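Local coordinates for putative branched-chain amino acid ABC transporter (Chromobacterium violaceum, PDB 4PYR), which is of uncertain function but belongs to the LppC lipoprotein family of periplasmic-binding-protein-like folds, holds glutathione in its pocket and may act as an enzyme regulator, at residues 4-9 against 21-26; 102-107 against 248-253; 220-225 against 277-282. All coordinates share one frame; numbering follows the deposited sequence. Where two conformers were deposited one is given.

Overall arrangement
Contact 1 is the most peripheral of the three, its centre about 17 Å from the centre of the chain, yet it is buried: it sets helix 16-33 on strand 2-8 of the five-stranded parallel sheet, joining apolar packing to an arginine-backbone grip. Contact 2, centred about 3 Å from the chain centre, is partly buried, wholly apolar between its segments and flanked by glutathione. Contact 3 is fully buried and joins the start of helix 223-226 to a hairpin turn of the eight-stranded mixed sheet, with one backbone hydrogen bond. Helix 245-265 is the common element. It carries one side of contact 2, meets helix 16-33 through Tyr251 and Ser24, and reaches contact 3 through the Arg249-Asp221 salt bridge.

Contact 1 (4-9 against 21-26); sequences IGVILP and VVRSGV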
loop_
_atom_site.group_PDB
_atom_site.type_symbol
_atom_site.label_atom_id
_atom_site.label_comp_id
_atom_site.label_asym_id
_atom_site.label_seq_id
_atom_site.Cartn_x
_atom_site.Cartn_y
_atom_site.Cartn_z
ATOM N N ILE A 4 6.258 21.346 -6.647
ATOM C CA ILE A 4 5.292 20.411 -6.065
ATOM C C ILE A 4 4.723 20.992 -4.794
ATOM O O ILE A 4 5.457 21.322 -3.882
ATOM C CB ILE A 4 5.987 19.082 -5.674
ATOM C CG1 ILE A 4 6.688 18.451 -6.892
ATOM C CG2 ILE A 4 4.995 18.066 -5.073
ATOM C CD1 ILE A 4 7.508 17.217 -6.531
ATOM N N GLY A 5 3.406 21.101 -4.704
ATOM C CA GLY A 5 2.808 21.526 -3.453
ATOM C C GLY A 5 2.579 20.287 -2.648
ATOM O O GLY A 5 1.988 19.336 -3.129
ATOM N N VAL A 6 3.126 20.270 -1.432
ATOM C CA VAL A 6 3.008 19.114 -0.528
ATOM C C VAL A 6 2.013 19.528 0.557
ATOM O O VAL A 6 2.348 20.296 1.435
ATOM C CB VAL A 6 4.363 18.730 0.059
ATOM C CG1 VAL A 6 4.186 17.421 0.847
ATOM C CG2 VAL A 6 5.419 18.563 -1.017
ATOM N N ILE A 7 0.769 19.079 0.417
ATOM C CA ILE A 7 -0.355 19.562 1.193
ATOM C C ILE A 7 -0.878 18.405 2.027
ATOM O O ILE A 7 -1.652 17.561 1.574
ATOM C CB ILE A 7 -1.457 20.089 0.225
ATOM C CG1 ILE A 7 -0.815 21.165 -0.647
ATOM C CG2 ILE A 7 -2.590 20.674 1.017
ATOM C CD1 ILE A 7 -1.726 21.861 -1.621
ATOM N N LEU A 8 -0.431 18.386 3.283
ATOM C CA LEU A 8 -0.682 17.271 4.194
ATOM C C LEU A 8 -1.100 17.833 5.545
ATOM O O LEU A 8 -0.861 18.984 5.847
ATOM C CB LEU A 8 0.542 16.401 4.326
ATOM C CG LEU A 8 1.003 15.711 3.035
ATOM C CD1 LEU A 8 2.338 15.002 3.198
ATOM C CD2 LEU A 8 -0.051 14.743 2.493
ATOM N N PRO A 9 -1.772 17.003 6.368
ATOM C CA PRO A 9 -2.206 17.449 7.694
ATOM C C PRO A 9 -1.068 17.904 8.602
ATOM O O PRO A 9 0.027 17.353 8.502
ATOM C CB PRO A 9 -2.899 16.201 8.271
ATOM C CG PRO A 9 -3.296 15.388 7.088
ATOM C CD PRO A 9 -2.253 15.643 6.056
ATOM N N VAL A 21 5.894 11.614 8.525
ATOM C CA VAL A 21 6.709 10.555 7.925
ATOM C C VAL A 21 6.647 10.569 6.400
ATOM O O VAL A 21 7.688 10.493 5.735
ATOM C CB VAL A 21 6.362 9.166 8.563
ATOM C CG1 VAL A 21 7.227 8.094 7.947
ATOM C CG2 VAL A 21 6.572 9.184 10.101
ATOM N N VAL A 22 5.443 10.737 5.875
ATOM C CA VAL A 22 5.309 10.897 4.440
ATOM C C VAL A 22 6.136 12.083 3.952
ATOM O O VAL A 22 6.883 11.956 2.949
ATOM C CB VAL A 22 3.854 11.068 4.060
ATOM C CG1 VAL A 22 3.711 11.405 2.586
ATOM C CG2 VAL A 22 3.013 9.819 4.374
ATOM N N ARG A 23 6.015 13.219 4.631
ATOM C CA ARG A 23 6.802 14.398 4.267
ATOM C C ARG A 23 8.295 14.092 4.236
ATOM O O ARG A 23 9.018 14.566 3.352
ATOM C CB ARG A 23 6.552 15.574 5.226
ATOM C CG ARG A 23 5.296 16.352 4.975
ATOM C CD ARG A 23 5.291 17.657 5.729
ATOM N NE ARG A 23 3.987 18.259 5.748
ATOM C CZ ARG A 23 3.506 19.004 4.749
ATOM N NH1 ARG A 23 4.251 19.247 3.668
ATOM N NH2 ARG A 23 2.306 19.519 4.840
ATOM N N SER A 24 8.766 13.312 5.202
ATOM C CA SER A 24 10.199 13.051 5.303
ATOM C C SER A 24 10.652 12.213 4.102
ATOM O O SER A 24 11.784 12.333 3.651
ATOM C CB SER A 24 10.559 12.382 6.645
ATOM O OG SER A 24 10.122 11.029 6.733
ATOM N N GLY A 25 9.769 11.377 3.566
ATOM C CA GLY A 25 10.084 10.606 2.382
ATOM C C GLY A 25 10.097 11.475 1.132
ATOM O O GLY A 25 10.972 11.321 0.279
ATOM N N VAL A 26 9.094 12.343 1.003
ATOM C CA VAL A 26 9.051 13.298 -0.098
ATOM C C VAL A 26 10.312 14.119 -0.132
ATOM O O VAL A 26 10.938 14.279 -1.222
ATOM C CB VAL A 26 7.828 14.256 -0.015
ATOM C CG1 VAL A 26 7.870 15.308 -1.124
ATOM C CG2 VAL A 26 6.521 13.486 -0.064
#
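Val6 and Leu8 meet Val22, Arg23 and Val26 where the helix of the beta-alpha-beta unit (strand 2-8, helix 16-33, strand 36-42) lies against its first strand. The axes of the strand 4-8 and helix 21-26 run nearly antiparallel, at 167° and 10.1 Å apart, as expected when a crossover helix returns over a parallel sheet. The tight part surrounds the head of Arg23, held between Val6 and Leu8. Val6 CG1 comes within 3.4 Å of Arg23 NH1, and Leu8 CB lies over one guanidinium face, 3.6 Å from Arg23 NH2.

Beside this grip the apolar packing is of ordinary closeness. Leu8 CD1 meets Val22 CG1 at 3.9 Å, the two side chains crossing at about a right angle, and Val6 CG2 and Val26 CG1 approach tip to tip at 4.1 Å. The more open side belongs to Arg23, which is partly exposed although Leu8 CD1 touches its stem, 3.7 Å from Arg23 CG.

The arginine chain runs extended from CG to NE, toward the strand, and chi4 of -83° then turns CZ off that line. NH2 makes weak bonds to Val6 O and Leu8 O, but its firmer partner is Val41 O on the neighbouring strand 36-42, so one arginine ties the helix to two strands. Arg23 NH1 donates the one bond across the contact that is not weak, to Val6 O, 3.1 Å at 152°, arriving from well above the carbonyl plane.

Contact 2 (102-107 against 248-253); sequences LSLIVE and ERLYAL. With GSH (glutathione), chain B.
Leu104 reaches from the 102-107 segment onto helix 245-265, touching ligand and protein along its length. Leu104 CB lies 4.0 Å from glutathione O31, and Leu104 CG comes closer to this carboxylate oxygen, O31, at 3.7 Å. Leu104 CD1 touches both Arg249 CB, at 3.8 Å, and glutathione O31, at 4.1 Å, and grazes Leu250 CD2, while Leu104 CD2 faces Leu253 CD1 at 4.2 Å. With CG anti to the carbonyl carbon, chi1 -55° places it toward the helix; the side chain crosses obliquely those of Arg249 and Leu253, one helical turn apart.

Leu253 works on two fronts. Leu253 CD1 sits 3.7 Å from Leu102 CG, the two leucines lying antiparallel alongside one another, and Leu253 CD2 lies 3.6 Å from glutathione O31. No hydrogen bond joins the segments, and the guanidinium of Arg249 leads away to a salt bridge with Asp221. Farther along the ligand, Ser103 OG lies 3.5 Å from glutathione CB2.

Arg137 NH2 of helix 133-150 hydrogen-bonds the ligand. Ser103, Leu104, Ile105 and Leu253 thus form one wall of the glutathione pocket, consistent with the ligand cleft of a periplasmic-binding-protein-like fold.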
loop_
_atom_site.group_PDB
_atom_site.type_symbol
_atom_site.label_atom_id
_atom_site.label_comp_id
_atom_site.label_asym_id
_atom_site.label_seq_id
_atom_site.Cartn_x
_atom_site.Cartn_y
_atom_site.Cartn_z
ATOM N N LEU A 102 -2.399 7.425 -4.799
ATOM C CA LEU A 102 -1.415 6.380 -4.472
ATOM C C LEU A 102 -1.608 6.083 -2.996
ATOM O O LEU A 102 -1.556 6.984 -2.211
ATOM C CB LEU A 102 0.015 6.853 -4.684
ATOM C CG LEU A 102 1.116 5.852 -4.275
ATOM C CD1 LEU A 102 1.086 4.558 -5.086
ATOM C CD2 LEU A 102 2.486 6.468 -4.388
ATOM N N SER A 103 -1.822 4.826 -2.677
ATOM C CA SER A 103 -2.091 4.435 -1.287
ATOM C C SER A 103 -1.607 3.012 -1.041
ATOM O O SER A 103 -1.127 2.336 -1.951
ATOM C CB SER A 103 -3.608 4.555 -0.990
ATOM O OG SER A 103 -4.334 3.499 -1.583
ATOM N N LEU A 104 -1.750 2.561 0.199
ATOM C CA LEU A 104 -1.338 1.218 0.570
ATOM C C LEU A 104 -2.540 0.292 0.726
ATOM O O LEU A 104 -2.512 -0.624 1.533
ATOM C CB LEU A 104 -0.519 1.293 1.878
ATOM C CG LEU A 104 0.658 2.253 1.779
ATOM C CD1 LEU A 104 1.394 2.274 3.105
ATOM C CD2 LEU A 104 1.592 1.909 0.612
ATOM N N ILE A 105 -3.567 0.476 -0.090
ATOM C CA ILE A 105 -4.828 -0.296 0.088
ATOM C C ILE A 105 -4.600 -1.788 0.155
ATOM O O ILE A 105 -4.036 -2.417 -0.755
ATOM C CB ILE A 105 -5.869 -0.049 -1.031
ATOM C CG1 ILE A 105 -5.265 -0.135 -2.435
ATOM C CG2 ILE A 105 -6.556 1.272 -0.815
ATOM C CD1 ILE A 105 -6.344 -0.248 -3.498
ATOM N N VAL A 106 -5.092 -2.383 1.223
ATOM C CA VAL A 106 -4.792 -3.760 1.503
ATOM C C VAL A 106 -5.368 -4.754 0.531
ATOM O O VAL A 106 -4.758 -5.807 0.301
ATOM C CB VAL A 106 -5.197 -4.089 2.930
ATOM C CG1 VAL A 106 -4.450 -3.136 3.858
ATOM C CG2 VAL A 106 -6.730 -4.030 3.099
ATOM N N GLU A 107 -6.528 -4.432 -0.052
ATOM C CA GLU A 107 -7.159 -5.341 -0.983
ATOM C C GLU A 107 -6.233 -5.628 -2.152
ATOM O O GLU A 107 -6.244 -6.732 -2.710
ATOM C CB GLU A 107 -8.473 -4.753 -1.496
ATOM C CG GLU A 107 -9.657 -4.940 -0.548
ATOM C CD GLU A 107 -9.806 -3.850 0.477
ATOM O OE1 GLU A 107 -8.935 -2.956 0.580
ATOM O OE2 GLU A 107 -10.804 -3.891 1.236
ATOM N N GLU A 248 7.597 2.994 8.245
ATOM C CA GLU A 248 8.552 3.028 7.157
ATOM C C GLU A 248 7.851 2.859 5.805
ATOM O O GLU A 248 8.317 3.417 4.820
ATOM C CB GLU A 248 9.611 1.963 7.344
ATOM C CG GLU A 248 10.689 2.080 6.298
ATOM C CD GLU A 248 12.027 1.500 6.701
ATOM O OE1 GLU A 248 12.113 0.820 7.740
ATOM O OE2 GLU A 248 13.003 1.753 5.959
ATOM N N ARG A 249 6.731 2.125 5.755
ATOM C CA ARG A 249 5.959 2.063 4.514
ATOM C C ARG A 249 5.520 3.472 4.132
ATOM O O ARG A 249 5.434 3.747 2.945
ATOM C CB ARG A 249 4.757 1.090 4.556
ATOM C CG ARG A 249 5.173 -0.390 4.483
ATOM C CD ARG A 249 4.029 -1.398 4.392
ATOM N NE ARG A 249 4.625 -2.684 4.663
ATOM C CZ ARG A 249 4.647 -3.245 5.871
ATOM N NH1 ARG A 249 3.996 -2.684 6.893
ATOM N NH2 ARG A 249 5.278 -4.392 6.045
ATOM N N LEU A 250 5.231 4.328 5.116
ATOM C CA LEU A 250 4.786 5.701 4.816
ATOM C C LEU A 250 5.925 6.559 4.312
ATOM O O LEU A 250 5.735 7.429 3.487
ATOM C CB LEU A 250 4.129 6.387 6.009
ATOM C CG LEU A 250 2.879 5.709 6.561
ATOM C CD1 LEU A 250 2.500 6.298 7.906
ATOM C CD2 LEU A 250 1.737 5.847 5.549
ATOM N N TYR A 251 7.137 6.322 4.794
ATOM C CA TYR A 251 8.327 7.002 4.273
ATOM C C TYR A 251 8.537 6.644 2.798
ATOM O O TYR A 251 8.748 7.547 1.942
ATOM C CB TYR A 251 9.537 6.568 5.119
ATOM C CG TYR A 251 10.879 7.116 4.686
ATOM C CD1 TYR A 251 11.309 8.391 5.088
ATOM C CD2 TYR A 251 11.745 6.358 3.900
ATOM C CE1 TYR A 251 12.571 8.879 4.730
ATOM C CE2 TYR A 251 13.001 6.840 3.504
ATOM C CZ TYR A 251 13.424 8.085 3.928
ATOM O OH TYR A 251 14.665 8.571 3.572
ATOM N N ALA A 252 8.416 5.360 2.490
ATOM C CA ALA A 252 8.581 4.873 1.134
ATOM C C ALA A 252 7.454 5.428 0.280
ATOM O O ALA A 252 7.677 5.748 -0.882
ATOM C CB ALA A 252 8.614 3.351 1.086
ATOM N N LEU A 253 6.264 5.547 0.848
ATOM C CA LEU A 253 5.129 6.128 0.116
ATOM C C LEU A 253 5.480 7.546 -0.286
ATOM O O LEU A 253 5.156 7.982 -1.411
ATOM C CB LEU A 253 3.867 6.077 1.009
ATOM C CG LEU A 253 2.602 6.645 0.365
ATOM C CD1 LEU A 253 2.166 5.777 -0.780
ATOM C CD2 LEU A 253 1.516 6.751 1.434
HETATM N N1 GSH B . -12.223 1.739 1.077
HETATM C CA1 GSH B . -11.857 1.095 2.320
HETATM C C1 GSH B . -12.908 0.105 2.780
HETATM O O11 GSH B . -13.287 -0.828 2.021
HETATM O O12 GSH B . -13.354 0.214 3.947
HETATM C CB1 GSH B . -11.610 2.141 3.414
HETATM C CG1 GSH B . -10.554 3.182 3.044
HETATM C CD1 GSH B . -9.208 2.543 2.880
HETATM O OE1 GSH B . -9.122 1.324 2.896
HETATM N N2 GSH B . -8.183 3.412 2.735
HETATM C CA2 GSH B . -6.769 3.052 2.564
HETATM C C2 GSH B . -6.015 3.382 3.816
HETATM O O2 GSH B . -6.762 3.232 4.790
HETATM C CB2 GSH B . -6.206 3.776 1.355
HETATM S SG2 GSH B . -7.520 4.179 0.214
HETATM N N3 GSH B . -4.697 3.797 3.918
HETATM C CA3 GSH B . -3.593 3.880 2.915
HETATM C C3 GSH B . -2.761 5.166 2.902
HETATM O O31 GSH B . -1.534 5.137 2.565
HETATM O O32 GSH B . -3.315 6.234 3.230
#

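Contact 3 (220-225 against 277-282); sequences IDMPWF and GVTGDL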
loop_
_atom_site.group_PDB
_atom_site.type_symbol
_atom_site.label_atom_id
_atom_site.label_comp_id
_atom_site.label_asym_id
_atom_site.label_seq_id
_atom_site.Cartn_x
_atom_site.Cartn_y
_atom_site.Cartn_z
ATOM N N ILE A 220 4.316 -10.999 0.260
ATOM C CA ILE A 220 4.588 -9.898 -0.656
ATOM C C ILE A 220 4.671 -8.619 0.129
ATOM O O ILE A 220 3.965 -8.421 1.123
ATOM C CB ILE A 220 3.531 -9.810 -1.802
ATOM C CG1 ILE A 220 2.116 -9.709 -1.255
ATOM C CG2 ILE A 220 3.631 -11.048 -2.704
ATOM C CD1 ILE A 220 1.084 -9.469 -2.341
ATOM N N ASP A 221 5.581 -7.752 -0.293
ATOM C CA ASP A 221 5.758 -6.465 0.336
ATOM C C ASP A 221 6.556 -5.568 -0.613
ATOM O O ASP A 221 6.941 -5.991 -1.690
ATOM C CB ASP A 221 6.498 -6.617 1.696
ATOM C CG ASP A 221 6.150 -5.531 2.711
ATOM O OD1 ASP A 221 5.604 -4.485 2.372
ATOM O OD2 ASP A 221 6.434 -5.749 3.928
HETATM N N MSE A 222 6.808 -4.356 -0.186
HETATM C CA MSE A 222 7.541 -3.385 -0.945
HETATM C C MSE A 222 8.946 -3.770 -1.319
HETATM O O MSE A 222 9.676 -4.323 -0.511
HETATM C CB MSE A 222 7.707 -2.129 -0.119
HETATM C CG MSE A 222 6.378 -1.519 0.255
HETATM SE SE MSE A 222 6.804 0.222 1.039
HETATM C CE MSE A 222 4.895 0.766 1.058
ATOM N N PRO A 223 9.382 -3.426 -2.542
ATOM C CA PRO A 223 10.824 -3.470 -2.888
ATOM C C PRO A 223 11.697 -2.790 -1.845
ATOM O O PRO A 223 12.832 -3.258 -1.570
ATOM C CB PRO A 223 10.883 -2.706 -4.223
ATOM C CG PRO A 223 9.556 -2.977 -4.801
ATOM C CD PRO A 223 8.564 -2.925 -3.662
ATOM N N TRP A 224 11.162 -1.740 -1.226
ATOM C CA TRP A 224 11.891 -1.007 -0.211
ATOM C C TRP A 224 12.466 -1.941 0.888
ATOM O O TRP A 224 13.579 -1.688 1.406
ATOM C CB TRP A 224 10.976 0.046 0.410
ATOM C CG TRP A 224 11.672 0.947 1.380
ATOM C CD1 TRP A 224 11.469 1.023 2.731
ATOM C CD2 TRP A 224 12.642 1.944 1.063
ATOM N NE1 TRP A 224 12.275 2.000 3.274
ATOM C CE2 TRP A 224 12.997 2.585 2.267
ATOM C CE3 TRP A 224 13.264 2.340 -0.112
ATOM C CZ2 TRP A 224 13.957 3.580 2.319
ATOM C CZ3 TRP A 224 14.203 3.344 -0.051
ATOM C CH2 TRP A 224 14.527 3.948 1.136
ATOM N N PHE A 225 11.700 -2.976 1.242
ATOM C CA PHE A 225 12.143 -3.981 2.218
ATOM C C PHE A 225 12.775 -5.214 1.569
ATOM O O PHE A 225 13.742 -5.793 2.100
ATOM C CB PHE A 225 10.944 -4.451 3.080
ATOM C CG PHE A 225 10.234 -3.330 3.811
ATOM C CD1 PHE A 225 10.880 -2.531 4.700
ATOM C CD2 PHE A 225 8.901 -3.103 3.583
ATOM C CE1 PHE A 225 10.210 -1.521 5.370
ATOM C CE2 PHE A 225 8.233 -2.072 4.210
ATOM C CZ PHE A 225 8.877 -1.295 5.119
ATOM N N GLY A 277 8.520 1.787 -8.566
ATOM C CA GLY A 277 8.356 2.427 -7.301
ATOM C C GLY A 277 9.116 1.657 -6.223
ATOM O O GLY A 277 9.247 0.430 -6.297
ATOM N N VAL A 278 9.605 2.389 -5.247
ATOM C CA VAL A 278 10.111 1.711 -4.041
ATOM C C VAL A 278 8.977 1.007 -3.295
ATOM O O VAL A 278 9.241 0.082 -2.528
ATOM C CB VAL A 278 10.917 2.608 -3.092
ATOM C CG1 VAL A 278 12.104 3.196 -3.783
ATOM C CG2 VAL A 278 10.049 3.687 -2.426
ATOM N N THR A 279 7.710 1.394 -3.569
ATOM C CA THR A 279 6.561 0.780 -2.922
ATOM C C THR A 279 5.977 -0.322 -3.789
ATOM O O THR A 279 5.049 -1.025 -3.350
ATOM C CB THR A 279 5.427 1.793 -2.628
ATOM O OG1 THR A 279 4.851 2.240 -3.882
ATOM C CG2 THR A 279 5.898 2.919 -1.791
ATOM N N GLY A 280 6.513 -0.491 -4.998
ATOM C CA GLY A 280 6.059 -1.501 -5.945
ATOM C C GLY A 280 6.066 -0.920 -7.342
ATOM O O GLY A 280 6.307 0.275 -7.507
ATOM N N ASP A 281 5.894 -1.777 -8.331
ATOM C CA ASP A 281 5.779 -1.299 -9.713
ATOM C C ASP A 281 4.401 -0.671 -9.841
ATOM O O ASP A 281 3.409 -1.284 -9.469
ATOM C CB ASP A 281 5.969 -2.432 -10.721
ATOM C CG ASP A 281 7.434 -2.711 -11.044
ATOM O OD1 ASP A 281 8.342 -1.945 -10.672
ATOM O OD2 ASP A 281 7.642 -3.735 -11.709
ATOM N N LEU A 282 4.354 0.570 -10.311
ATOM C CA LEU A 282 3.147 1.358 -10.326
ATOM C C LEU A 282 2.662 1.622 -11.751
ATOM O O LEU A 282 3.434 1.900 -12.647
ATOM C CB LEU A 282 3.407 2.708 -9.685
ATOM C CG LEU A 282 4.080 2.643 -8.321
ATOM C CD1 LEU A 282 4.218 4.017 -7.741
ATOM C CD2 LEU A 282 3.240 1.808 -7.397
#
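Met222 (selenomethionine) and Trp224 start toward Thr279 and Val278 through their first torsions: Met222 CG stands anti to the carbonyl carbon (chi1 -61°), whereas Trp224 CG is anti to the backbone N (chi1 -174°). The Met222 chain, extended beyond CG, runs beside Thr279 in the same direction, and Met222 CE ends 3.7 Å from Thr279 CG2. Trp224 likewise lies alongside Val278, with Trp224 CE3 3.8 Å from Val278 CB.

Pro223, between them in sequence, lays its ring on the 277-280 backbone. Pro223 CD is 3.3 Å from Val278 O and 3.5 Å from Gly280 N. Val278 O also takes the one hydrogen bond across the contact, from Trp224 N at 3.0 Å with an N-H...O angle of 140°; the donor lies in the carbonyl plane. Met222 is the N-cap residue and Pro223 opens the helix, so Trp224 N belongs to the first helical turn, whose amides lack acceptors within the helix; Val278 O supplies one from the hairpin.

All the touching residues are buried, and their polar ends are engaged elsewhere: Thr279 OG1 with Asp256, Trp224 NE1 with Glu248. Asp256 also accepts from Val278 N, fixing the turn from helix 245-265.

Gly277 to Gly280 form a type I turn with Val278 and Thr279 at its corners: Gly280 N bonds Gly277 O at 3.2 Å, and a weak bond returns from Gly277 N to Gly280 O. The arrangement is that of a helix N-terminus docked on a tight two-residue hairpin, here the one linking strands 274-277 and 280-284 at the antiparallel end of the mixed sheet.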